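Local coordinates for protein probable acetyltransferase (Pseudomonas aeruginosa PAO1, PDB 2EUI) that is of unknown function but belongs to the GNAT family and probably transfers an acyl group, as in related acetyltransferases, at residues S74-W79 and H111-R116; Q65-F70 and I80-Y85; L13-F18 and S33-L38. All blocks are in the same frame, centred on the assembly; numbering follows the deposited sequence.

From the N terminus, contact 3 comes first. It closes the loop between helices 11-24 and 31-44, and it is complete before the other two begin. The chain then runs through strand 48-53 into strand 60-71, where contact 2 opens. Contact 2 closes the hairpin of strands 60-71 and 76-86. Contact 1 opens inside that hairpin and closes only after helix 92-109, where strand 112-120 joins the sheet, so contacts 1 and 2 cross along the chain. Both use strand 76-86, and Leu81 and Ser69 link them through probable backbone hydrogen bonds to Arg116 and Val78. Contact 3 reaches contact 2 through Phe37 against Tyr67 and Leu17 against Tyr85. It does not touch contact 1.

Contact 1: S74-W79 and H111-R116; sequences SLKRVW and HAVRMR
Trp79 and Met115 are paired in neighbouring parallel strands, and three backbone hydrogen bonds hold the two segments together. Val113 N donates to Arg77 O at 2.8 Å and is nearly straight, with an angle of 168° at the hydrogen. Trp79 N donates to Arg114 O at 3.1 Å. Arg116 N donates to Trp79 O at 2.8 Å. Trp79 thus bonds through both its N and its O. A water bridges the end next to the helix: it accepts from Arg77 N and donates to His111 O.

Apolar contacts lie on both sides of the strands. With CG anti to the carbonyl carbon (chi1 -74°), the Trp79 indole starts out beside the backbone N, and Ala112 CB sits at its edge, 3.6 Å from Trp79 CD1. Arg77 CD lies over one face of the indole, offset toward the rim. Met106 and Ala107 of helix 92-109 also touch Trp79. Trp79 CB meets Met115 CG, a selenomethionine, at 4.0 Å. On the other face of the sheet, Val78 CG1 and CG2 touch Arg114 CG, with Val78 CG1 at 4.0 Å.

Trp79 NE1 is hydrogen-bonded to Thr110 OG1, outside the two segments. His111, with positive phi, is the C' residue of the Schellman motif that ends helix 92-109. The chain then enters strand 112-120, whose parallel pairing with strand 76-86 closes a beta-alpha-beta unit. Arg114 and Met115 pair antiparallel with a strand of the second subunit, so the sheet runs on across the dimer. The chemistry implies a join made by backbone bonds, with the indole packed between strand and helix.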
loop_
_atom_site.group_PDB
_atom_site.type_symbol
_atom_site.label_atom_id
_atom_site.label_comp_id
_atom_site.label_asym_id
_atom_site.label_seq_id
_atom_site.Cartn_x
_atom_site.Cartn_y
_atom_site.Cartn_z
ATOM N N SER A 74 12.553 -2.610 8.370
ATOM C CA SER A 74 13.307 -3.852 8.204
ATOM C C SER A 74 13.875 -4.067 6.810
ATOM O O SER A 74 14.332 -5.158 6.484
ATOM C CB SER A 74 12.467 -5.074 8.621
ATOM O OG SER A 74 11.427 -5.346 7.705
ATOM N N LEU A 75 13.846 -3.022 5.993
ATOM C CA LEU A 75 14.402 -3.077 4.641
ATOM C C LEU A 75 13.980 -4.301 3.859
ATOM O O LEU A 75 14.765 -4.866 3.105
ATOM C CB LEU A 75 15.927 -3.033 4.705
ATOM C CG LEU A 75 16.476 -1.895 5.554
ATOM C CD1 LEU A 75 17.947 -2.095 5.814
ATOM C CD2 LEU A 75 16.191 -0.581 4.843
ATOM N N LYS A 76 12.732 -4.703 4.037
ATOM C CA LYS A 76 12.212 -5.862 3.344
ATOM C C LYS A 76 10.881 -5.555 2.636
ATOM O O LYS A 76 10.251 -4.506 2.860
ATOM C CB LYS A 76 12.036 -7.009 4.341
ATOM C CG LYS A 76 13.322 -7.651 4.827
ATOM C CD LYS A 76 13.028 -8.616 5.965
ATOM C CE LYS A 76 13.976 -9.817 5.963
ATOM N NZ LYS A 76 13.802 -10.703 4.758
ATOM N N ARG A 77 10.473 -6.483 1.770
ATOM C CA ARG A 77 9.239 -6.373 0.999
ATOM C C ARG A 77 7.999 -6.564 1.877
ATOM O O ARG A 77 8.081 -7.136 2.958
ATOM C CB ARG A 77 9.257 -7.433 -0.111
ATOM C CG ARG A 77 7.903 -7.737 -0.741
ATOM C CD ARG A 77 7.524 -6.696 -1.767
ATOM N NE ARG A 77 8.366 -6.795 -2.956
ATOM C CZ ARG A 77 8.369 -5.895 -3.932
ATOM N NH1 ARG A 77 7.578 -4.836 -3.847
ATOM N NH2 ARG A 77 9.145 -6.059 -4.995
ATOM N N VAL A 78 6.867 -6.052 1.404
ATOM C CA VAL A 78 5.574 -6.185 2.068
ATOM C C VAL A 78 4.561 -6.323 0.938
ATOM O O VAL A 78 4.733 -5.724 -0.129
ATOM C CB VAL A 78 5.174 -4.943 2.887
ATOM C CG1 VAL A 78 3.727 -5.077 3.353
ATOM C CG2 VAL A 78 6.084 -4.784 4.071
ATOM N N TRP A 79 3.514 -7.113 1.158
ATOM C CA TRP A 79 2.498 -7.290 0.135
ATOM C C TRP A 79 1.133 -6.845 0.624
ATOM O O TRP A 79 0.620 -7.357 1.615
ATOM C CB TRP A 79 2.435 -8.751 -0.331
ATOM C CG TRP A 79 3.582 -9.131 -1.198
ATOM C CD1 TRP A 79 4.693 -9.833 -0.833
ATOM C CD2 TRP A 79 3.782 -8.748 -2.558
ATOM N NE1 TRP A 79 5.581 -9.900 -1.878
ATOM C CE2 TRP A 79 5.047 -9.232 -2.952
ATOM C CE3 TRP A 79 3.025 -8.016 -3.482
ATOM C CZ2 TRP A 79 5.564 -9.031 -4.236
ATOM C CZ3 TRP A 79 3.542 -7.814 -4.758
ATOM C CH2 TRP A 79 4.801 -8.313 -5.118
ATOM N N HIS A 111 10.524 -13.318 0.236
ATOM C CA HIS A 111 11.022 -12.834 1.511
ATOM C C HIS A 111 10.324 -11.566 1.992
ATOM O O HIS A 111 10.974 -10.574 2.332
ATOM C CB HIS A 111 12.527 -12.598 1.385
ATOM C CG HIS A 111 13.247 -13.728 0.719
ATOM N ND1 HIS A 111 13.370 -14.972 1.298
ATOM C CD2 HIS A 111 13.790 -13.832 -0.519
ATOM C CE1 HIS A 111 13.951 -15.799 0.443
ATOM N NE2 HIS A 111 14.213 -15.132 -0.667
ATOM N N ALA A 112 8.996 -11.597 2.019
ATOM C CA ALA A 112 8.232 -10.450 2.476
ATOM C C ALA A 112 8.213 -10.498 3.993
ATOM O O ALA A 112 8.216 -11.572 4.576
ATOM C CB ALA A 112 6.822 -10.519 1.935
ATOM N N VAL A 113 8.217 -9.341 4.639
ATOM C CA VAL A 113 8.181 -9.304 6.096
ATOM C C VAL A 113 6.771 -9.668 6.503
ATOM O O VAL A 113 6.548 -10.411 7.460
ATOM C CB VAL A 113 8.458 -7.885 6.657
ATOM C CG1 VAL A 113 8.640 -7.943 8.170
ATOM C CG2 VAL A 113 9.668 -7.289 5.992
ATOM N N ARG A 114 5.812 -9.137 5.754
ATOM C CA ARG A 114 4.407 -9.374 6.044
ATOM C C ARG A 114 3.513 -9.083 4.847
ATOM O O ARG A 114 3.969 -8.671 3.780
ATOM C CB ARG A 114 3.971 -8.482 7.213
ATOM C CG ARG A 114 3.970 -6.990 6.876
ATOM C CD ARG A 114 3.687 -6.135 8.091
ATOM N NE ARG A 114 4.736 -6.295 9.088
ATOM C CZ ARG A 114 5.763 -5.466 9.250
ATOM N NH1 ARG A 114 5.887 -4.390 8.482
ATOM N NH2 ARG A 114 6.680 -5.733 10.173
HETATM N N MSE A 115 2.229 -9.324 5.056
HETATM C CA MSE A 115 1.203 -9.068 4.076
HETATM C C MSE A 115 0.247 -8.226 4.888
HETATM O O MSE A 115 0.022 -8.503 6.069
HETATM C CB MSE A 115 0.505 -10.353 3.648
HETATM C CG MSE A 115 1.233 -11.178 2.606
HETATM SE SE MSE A 115 0.104 -12.651 2.052
HETATM C CE MSE A 115 -0.722 -11.855 0.495
ATOM N N ARG A 116 -0.301 -7.192 4.266
ATOM C CA ARG A 116 -1.228 -6.302 4.940
ATOM C C ARG A 116 -2.496 -6.204 4.095
ATOM O O ARG A 116 -2.433 -6.094 2.871
ATOM C CB ARG A 116 -0.558 -4.931 5.123
ATOM C CG ARG A 116 -1.444 -3.817 5.672
ATOM C CD ARG A 116 -2.343 -3.192 4.584
ATOM N NE ARG A 116 -2.965 -1.933 5.007
ATOM C CZ ARG A 116 -2.287 -0.816 5.295
ATOM N NH1 ARG A 116 -0.955 -0.792 5.207
ATOM N NH2 ARG A 116 -2.941 0.282 5.665
HETATM O O HOH W 1 12.417 -8.497 0.811
#

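Contact 2: Q65-F70 and I80-Y85; sequences QLYPSF and ILNDIY
Tyr67 and Ile80 form the regular, tightly bonded part of this antiparallel hairpin. Tyr67 N donates to Ile80 O at 2.7 Å, and Ile80 N donates to Tyr67 O at 3.0 Å. Their CB atoms lie 4.1 Å apart. Beside them Leu66 and Leu81 form a non-hydrogen-bonded pair on the other face, and Leu66 CG meets Leu81 CD1 at 3.7 Å. Helix 92-109 packs on both leucines.

The pairing is looser toward Gln65. Asn82 and Asp83 both face this residue in a classic beta bulge. Gln65 N donates to Asp83 O at 2.9 Å. Gln65 O receives Asn82 N at 3.2 Å with a bent angle of 137°, and Asp83 N in a weak bond. The Gln65 and Asp83 side chains lie side by side and point the same way.

The looser side, where Asn82 is partly exposed, faces the second subunit. Ser72 of that subunit reaches in, and its OG lies within hydrogen-bonding distance of Tyr67 OH, Asn82 OD1 and Asp83 OD2. Its one proton can serve only one acceptor fully at a time. The apolar face thus joins the sheet to its helix, while the polar face by the bulge is built into the dimer interface.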
loop_
_atom_site.group_PDB
_atom_site.type_symbol
_atom_site.label_atom_id
_atom_site.label_comp_id
_atom_site.label_asym_id
_atom_site.label_seq_id
_atom_site.Cartn_x
_atom_site.Cartn_y
_atom_site.Cartn_z
ATOM N N GLN A 65 -5.717 -9.771 -6.310
ATOM C CA GLN A 65 -4.787 -8.683 -6.609
ATOM C C GLN A 65 -4.012 -8.211 -5.385
ATOM O O GLN A 65 -4.571 -7.996 -4.303
ATOM C CB GLN A 65 -5.489 -7.480 -7.263
ATOM C CG GLN A 65 -4.521 -6.392 -7.737
ATOM C CD GLN A 65 -5.198 -5.318 -8.593
ATOM O OE1 GLN A 65 -6.247 -4.767 -8.223
ATOM N NE2 GLN A 65 -4.593 -5.011 -9.736
ATOM N N LEU A 66 -2.707 -8.073 -5.568
ATOM C CA LEU A 66 -1.844 -7.619 -4.501
ATOM C C LEU A 66 -1.039 -6.450 -5.022
ATOM O O LEU A 66 -0.737 -6.383 -6.211
ATOM C CB LEU A 66 -0.894 -8.741 -4.062
ATOM C CG LEU A 66 -1.487 -10.065 -3.567
ATOM C CD1 LEU A 66 -1.856 -10.958 -4.738
ATOM C CD2 LEU A 66 -0.469 -10.760 -2.713
ATOM N N TYR A 67 -0.715 -5.515 -4.136
ATOM C CA TYR A 67 0.106 -4.367 -4.513
ATOM C C TYR A 67 1.446 -4.465 -3.807
ATOM O O TYR A 67 1.506 -4.631 -2.593
ATOM C CB TYR A 67 -0.569 -3.047 -4.135
ATOM C CG TYR A 67 -1.886 -2.820 -4.826
ATOM C CD1 TYR A 67 -2.026 -3.062 -6.195
ATOM C CD2 TYR A 67 -3.003 -2.383 -4.115
ATOM C CE1 TYR A 67 -3.251 -2.878 -6.838
ATOM C CE2 TYR A 67 -4.232 -2.194 -4.747
ATOM C CZ TYR A 67 -4.348 -2.444 -6.108
ATOM O OH TYR A 67 -5.548 -2.244 -6.747
ATOM N N PRO A 68 2.543 -4.367 -4.567
ATOM C CA PRO A 68 3.898 -4.441 -4.015
ATOM C C PRO A 68 4.218 -3.243 -3.111
ATOM O O PRO A 68 3.885 -2.106 -3.441
ATOM C CB PRO A 68 4.766 -4.458 -5.263
ATOM C CG PRO A 68 4.000 -3.558 -6.184
ATOM C CD PRO A 68 2.584 -4.057 -6.006
ATOM N N SER A 69 4.846 -3.503 -1.967
ATOM C CA SER A 69 5.218 -2.437 -1.041
ATOM C C SER A 69 6.497 -2.781 -0.280
ATOM O O SER A 69 7.117 -3.805 -0.544
ATOM C CB SER A 69 4.083 -2.151 -0.054
ATOM O OG SER A 69 4.302 -0.903 0.597
ATOM N N PHE A 70 6.887 -1.922 0.658
ATOM C CA PHE A 70 8.113 -2.136 1.430
ATOM C C PHE A 70 8.014 -1.628 2.861
ATOM O O PHE A 70 7.155 -0.817 3.201
ATOM C CB PHE A 70 9.305 -1.413 0.773
ATOM C CG PHE A 70 9.647 -1.911 -0.597
ATOM C CD1 PHE A 70 10.414 -3.057 -0.768
ATOM C CD2 PHE A 70 9.171 -1.257 -1.723
ATOM C CE1 PHE A 70 10.692 -3.539 -2.035
ATOM C CE2 PHE A 70 9.448 -1.737 -2.989
ATOM C CZ PHE A 70 10.212 -2.881 -3.140
ATOM N N ILE A 80 0.562 -5.866 -0.068
ATOM C CA ILE A 80 -0.749 -5.362 0.269
ATOM C C ILE A 80 -1.727 -6.218 -0.518
ATOM O O ILE A 80 -1.570 -6.405 -1.726
ATOM C CB ILE A 80 -0.930 -3.899 -0.168
ATOM C CG1 ILE A 80 0.133 -3.012 0.479
ATOM C CG2 ILE A 80 -2.309 -3.415 0.213
ATOM C CD1 ILE A 80 -0.045 -1.537 0.170
ATOM N N LEU A 81 -2.725 -6.752 0.169
ATOM C CA LEU A 81 -3.731 -7.580 -0.471
ATOM C C LEU A 81 -5.005 -6.759 -0.525
ATOM O O LEU A 81 -5.696 -6.611 0.479
ATOM C CB LEU A 81 -3.952 -8.845 0.352
ATOM C CG LEU A 81 -4.931 -9.909 -0.143
ATOM C CD1 LEU A 81 -4.538 -10.404 -1.540
ATOM C CD2 LEU A 81 -4.926 -11.056 0.858
ATOM N N ASN A 82 -5.317 -6.213 -1.691
ATOM C CA ASN A 82 -6.514 -5.392 -1.825
ATOM C C ASN A 82 -7.766 -6.158 -2.229
ATOM O O ASN A 82 -8.803 -6.019 -1.578
ATOM C CB ASN A 82 -6.288 -4.271 -2.850
ATOM C CG ASN A 82 -7.549 -3.456 -3.114
ATOM O OD1 ASN A 82 -7.640 -2.728 -4.104
ATOM N ND2 ASN A 82 -8.525 -3.573 -2.220
ATOM N N ASP A 83 -7.660 -6.948 -3.301
ATOM C CA ASP A 83 -8.800 -7.695 -3.835
ATOM C C ASP A 83 -8.680 -9.210 -3.888
ATOM O O ASP A 83 -7.618 -9.778 -4.144
ATOM C CB ASP A 83 -9.131 -7.244 -5.264
ATOM C CG ASP A 83 -8.856 -5.781 -5.504
ATOM O OD1 ASP A 83 -9.514 -4.935 -4.857
ATOM O OD2 ASP A 83 -7.977 -5.482 -6.352
ATOM N N ILE A 84 -9.818 -9.848 -3.670
ATOM C CA ILE A 84 -9.952 -11.289 -3.725
ATOM C C ILE A 84 -11.424 -11.431 -4.112
ATOM O O ILE A 84 -12.278 -10.731 -3.581
ATOM C CB ILE A 84 -9.609 -11.962 -2.348
ATOM C CG1 ILE A 84 -9.880 -13.461 -2.420
ATOM C CG2 ILE A 84 -10.400 -11.336 -1.214
ATOM C CD1 ILE A 84 -8.948 -14.209 -3.335
ATOM N N TYR A 85 -11.727 -12.289 -5.075
ATOM C CA TYR A 85 -13.119 -12.431 -5.494
ATOM C C TYR A 85 -13.413 -13.622 -6.383
ATOM O O TYR A 85 -12.655 -13.950 -7.298
ATOM C CB TYR A 85 -13.571 -11.164 -6.218
ATOM C CG TYR A 85 -15.015 -11.186 -6.664
ATOM C CD1 TYR A 85 -16.047 -10.933 -5.758
ATOM C CD2 TYR A 85 -15.352 -11.446 -7.992
ATOM C CE1 TYR A 85 -17.379 -10.933 -6.168
ATOM C CE2 TYR A 85 -16.681 -11.448 -8.409
ATOM C CZ TYR A 85 -17.684 -11.191 -7.494
ATOM O OH TYR A 85 -18.996 -11.201 -7.889
#

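Contact 3: L13-F18 and S33-L38; sequences LLAPLF and SSRKFL
The Phe18 ring carries Leu38 on one face. Leu38 CD2 stands over the ring centre, 3.5 Å from the centroid and 4° off the normal, a CH-pi contact. Leu38 CD1 reaches back to the root of the ring, 3.5 Å from Phe18 CG, and Leu38 CG lies over the same face, nearest to Phe18 CD2. The two side chains slide past each other in opposite directions. Phe18 CG is anti to the backbone N (chi1 -175°), which carries the ring out toward helix 31-44. Phe37 comes in obliquely, with its CD2 3.8 Å from Phe18 CZ, and the two side chains cross at about a right angle. Ser34 CB lies 3.9 Å from Phe18 CD2, and Ser34 O approaches the ring obliquely.

Beyond the ring, Leu38 CD1 meets Leu14 CG at 4.1 Å and Ala15 CA at 4.0 Å. The small Ala15 lies where the helix backbones come nearest, and its CB touches Arg35 CG at 4.1 Å. The Arg35 guanidinium continues to Asp12, with which it forms a salt bridge.

No hydrogen bond joins the segments. Leu14 also packs on strands 48-53 and 60-71, and Leu75 of the second subunit packs on Ser34 and Phe37. Helices 11-24 and 31-44 are thus joined here by apolar packing, between the sheet and the dimer partner, with a charged pair at one margin.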
loop_
_atom_site.group_PDB
_atom_site.type_symbol
_atom_site.label_atom_id
_atom_site.label_comp_id
_atom_site.label_asym_id
_atom_site.label_seq_id
_atom_site.Cartn_x
_atom_site.Cartn_y
_atom_site.Cartn_z
ATOM N N LEU A 13 -10.640 -10.660 -20.475
ATOM C CA LEU A 13 -11.225 -11.772 -19.741
ATOM C C LEU A 13 -11.508 -11.380 -18.293
ATOM O O LEU A 13 -12.506 -11.803 -17.706
ATOM C CB LEU A 13 -10.292 -12.987 -19.774
ATOM C CG LEU A 13 -10.846 -14.193 -19.009
ATOM C CD1 LEU A 13 -12.157 -14.638 -19.639
ATOM C CD2 LEU A 13 -9.851 -15.323 -19.012
ATOM N N LEU A 14 -10.631 -10.544 -17.742
ATOM C CA LEU A 14 -10.720 -10.098 -16.357
ATOM C C LEU A 14 -11.525 -8.824 -16.122
ATOM O O LEU A 14 -12.086 -8.634 -15.038
ATOM C CB LEU A 14 -9.300 -9.924 -15.800
ATOM C CG LEU A 14 -9.123 -9.286 -14.427
ATOM C CD1 LEU A 14 -9.710 -10.204 -13.361
ATOM C CD2 LEU A 14 -7.644 -9.013 -14.188
ATOM N N ALA A 15 -11.583 -7.951 -17.125
ATOM C CA ALA A 15 -12.323 -6.697 -17.001
ATOM C C ALA A 15 -13.761 -6.895 -16.504
ATOM O O ALA A 15 -14.174 -6.298 -15.510
ATOM C CB ALA A 15 -12.329 -5.980 -18.319
ATOM N N PRO A 16 -14.544 -7.740 -17.184
ATOM C CA PRO A 16 -15.917 -7.939 -16.721
ATOM C C PRO A 16 -16.029 -8.492 -15.299
ATOM O O PRO A 16 -16.936 -8.117 -14.543
ATOM C CB PRO A 16 -16.508 -8.869 -17.783
ATOM C CG PRO A 16 -15.314 -9.620 -18.272
ATOM C CD PRO A 16 -14.267 -8.552 -18.380
ATOM N N LEU A 17 -15.109 -9.376 -14.925
ATOM C CA LEU A 17 -15.151 -9.939 -13.579
ATOM C C LEU A 17 -14.706 -8.920 -12.536
ATOM O O LEU A 17 -15.108 -8.999 -11.377
ATOM C CB LEU A 17 -14.269 -11.182 -13.471
ATOM C CG LEU A 17 -14.565 -11.925 -12.165
ATOM C CD1 LEU A 17 -16.034 -12.350 -12.163
ATOM C CD2 LEU A 17 -13.651 -13.132 -12.022
ATOM N N PHE A 18 -13.873 -7.970 -12.956
ATOM C CA PHE A 18 -13.390 -6.925 -12.061
ATOM C C PHE A 18 -14.549 -6.001 -11.686
ATOM O O PHE A 18 -14.614 -5.460 -10.573
ATOM C CB PHE A 18 -12.295 -6.120 -12.751
ATOM C CG PHE A 18 -11.641 -5.099 -11.873
ATOM C CD1 PHE A 18 -10.955 -5.483 -10.730
ATOM C CD2 PHE A 18 -11.672 -3.751 -12.212
ATOM C CE1 PHE A 18 -10.304 -4.536 -9.939
ATOM C CE2 PHE A 18 -11.020 -2.795 -11.423
ATOM C CZ PHE A 18 -10.336 -3.187 -10.287
ATOM N N SER A 33 -13.813 2.879 -16.937
ATOM C CA SER A 33 -12.797 3.319 -15.991
ATOM C C SER A 33 -12.194 2.112 -15.297
ATOM O O SER A 33 -11.029 2.118 -14.893
ATOM C CB SER A 33 -13.405 4.261 -14.955
ATOM O OG SER A 33 -13.888 5.432 -15.579
ATOM N N SER A 34 -13.001 1.070 -15.153
ATOM C CA SER A 34 -12.531 -0.135 -14.507
ATOM C C SER A 34 -11.562 -0.862 -15.427
ATOM O O SER A 34 -10.516 -1.329 -14.987
ATOM C CB SER A 34 -13.712 -1.014 -14.135
ATOM O OG SER A 34 -14.456 -0.395 -13.086
ATOM N N ARG A 35 -11.888 -0.935 -16.711
ATOM C CA ARG A 35 -11.001 -1.597 -17.645
ATOM C C ARG A 35 -9.751 -0.732 -17.808
ATOM O O ARG A 35 -8.648 -1.247 -17.974
ATOM C CB ARG A 35 -11.701 -1.802 -18.995
ATOM C CG ARG A 35 -10.869 -2.585 -20.009
ATOM C CD ARG A 35 -11.619 -2.779 -21.318
ATOM N NE ARG A 35 -10.952 -3.686 -22.253
ATOM C CZ ARG A 35 -9.758 -3.465 -22.804
ATOM N NH1 ARG A 35 -9.074 -2.360 -22.523
ATOM N NH2 ARG A 35 -9.250 -4.352 -23.648
ATOM N N LYS A 36 -9.920 0.585 -17.753
ATOM C CA LYS A 36 -8.786 1.496 -17.899
ATOM C C LYS A 36 -7.847 1.388 -16.698
ATOM O O LYS A 36 -6.627 1.414 -16.858
ATOM C CB LYS A 36 -9.266 2.942 -18.069
ATOM C CG LYS A 36 -8.135 3.913 -18.367
ATOM C CD LYS A 36 -7.163 3.297 -19.385
ATOM C CE LYS A 36 -5.931 4.163 -19.650
ATOM N NZ LYS A 36 -4.994 3.523 -20.636
ATOM N N PHE A 37 -8.428 1.259 -15.504
ATOM C CA PHE A 37 -7.670 1.117 -14.258
ATOM C C PHE A 37 -6.765 -0.120 -14.308
ATOM O O PHE A 37 -5.567 -0.040 -14.011
ATOM C CB PHE A 37 -8.631 0.999 -13.063
ATOM C CG PHE A 37 -7.938 0.815 -11.743
ATOM C CD1 PHE A 37 -7.309 1.880 -11.118
ATOM C CD2 PHE A 37 -7.880 -0.440 -11.145
ATOM C CE1 PHE A 37 -6.624 1.704 -9.909
ATOM C CE2 PHE A 37 -7.203 -0.630 -9.944
ATOM C CZ PHE A 37 -6.572 0.445 -9.323
ATOM N N LEU A 38 -7.353 -1.255 -14.682
ATOM C CA LEU A 38 -6.637 -2.520 -14.789
ATOM C C LEU A 38 -5.546 -2.490 -15.850
ATOM O O LEU A 38 -4.546 -3.196 -15.747
ATOM C CB LEU A 38 -7.604 -3.648 -15.127
ATOM C CG LEU A 38 -8.642 -4.042 -14.083
ATOM C CD1 LEU A 38 -9.501 -5.164 -14.653
ATOM C CD2 LEU A 38 -7.946 -4.463 -12.805
#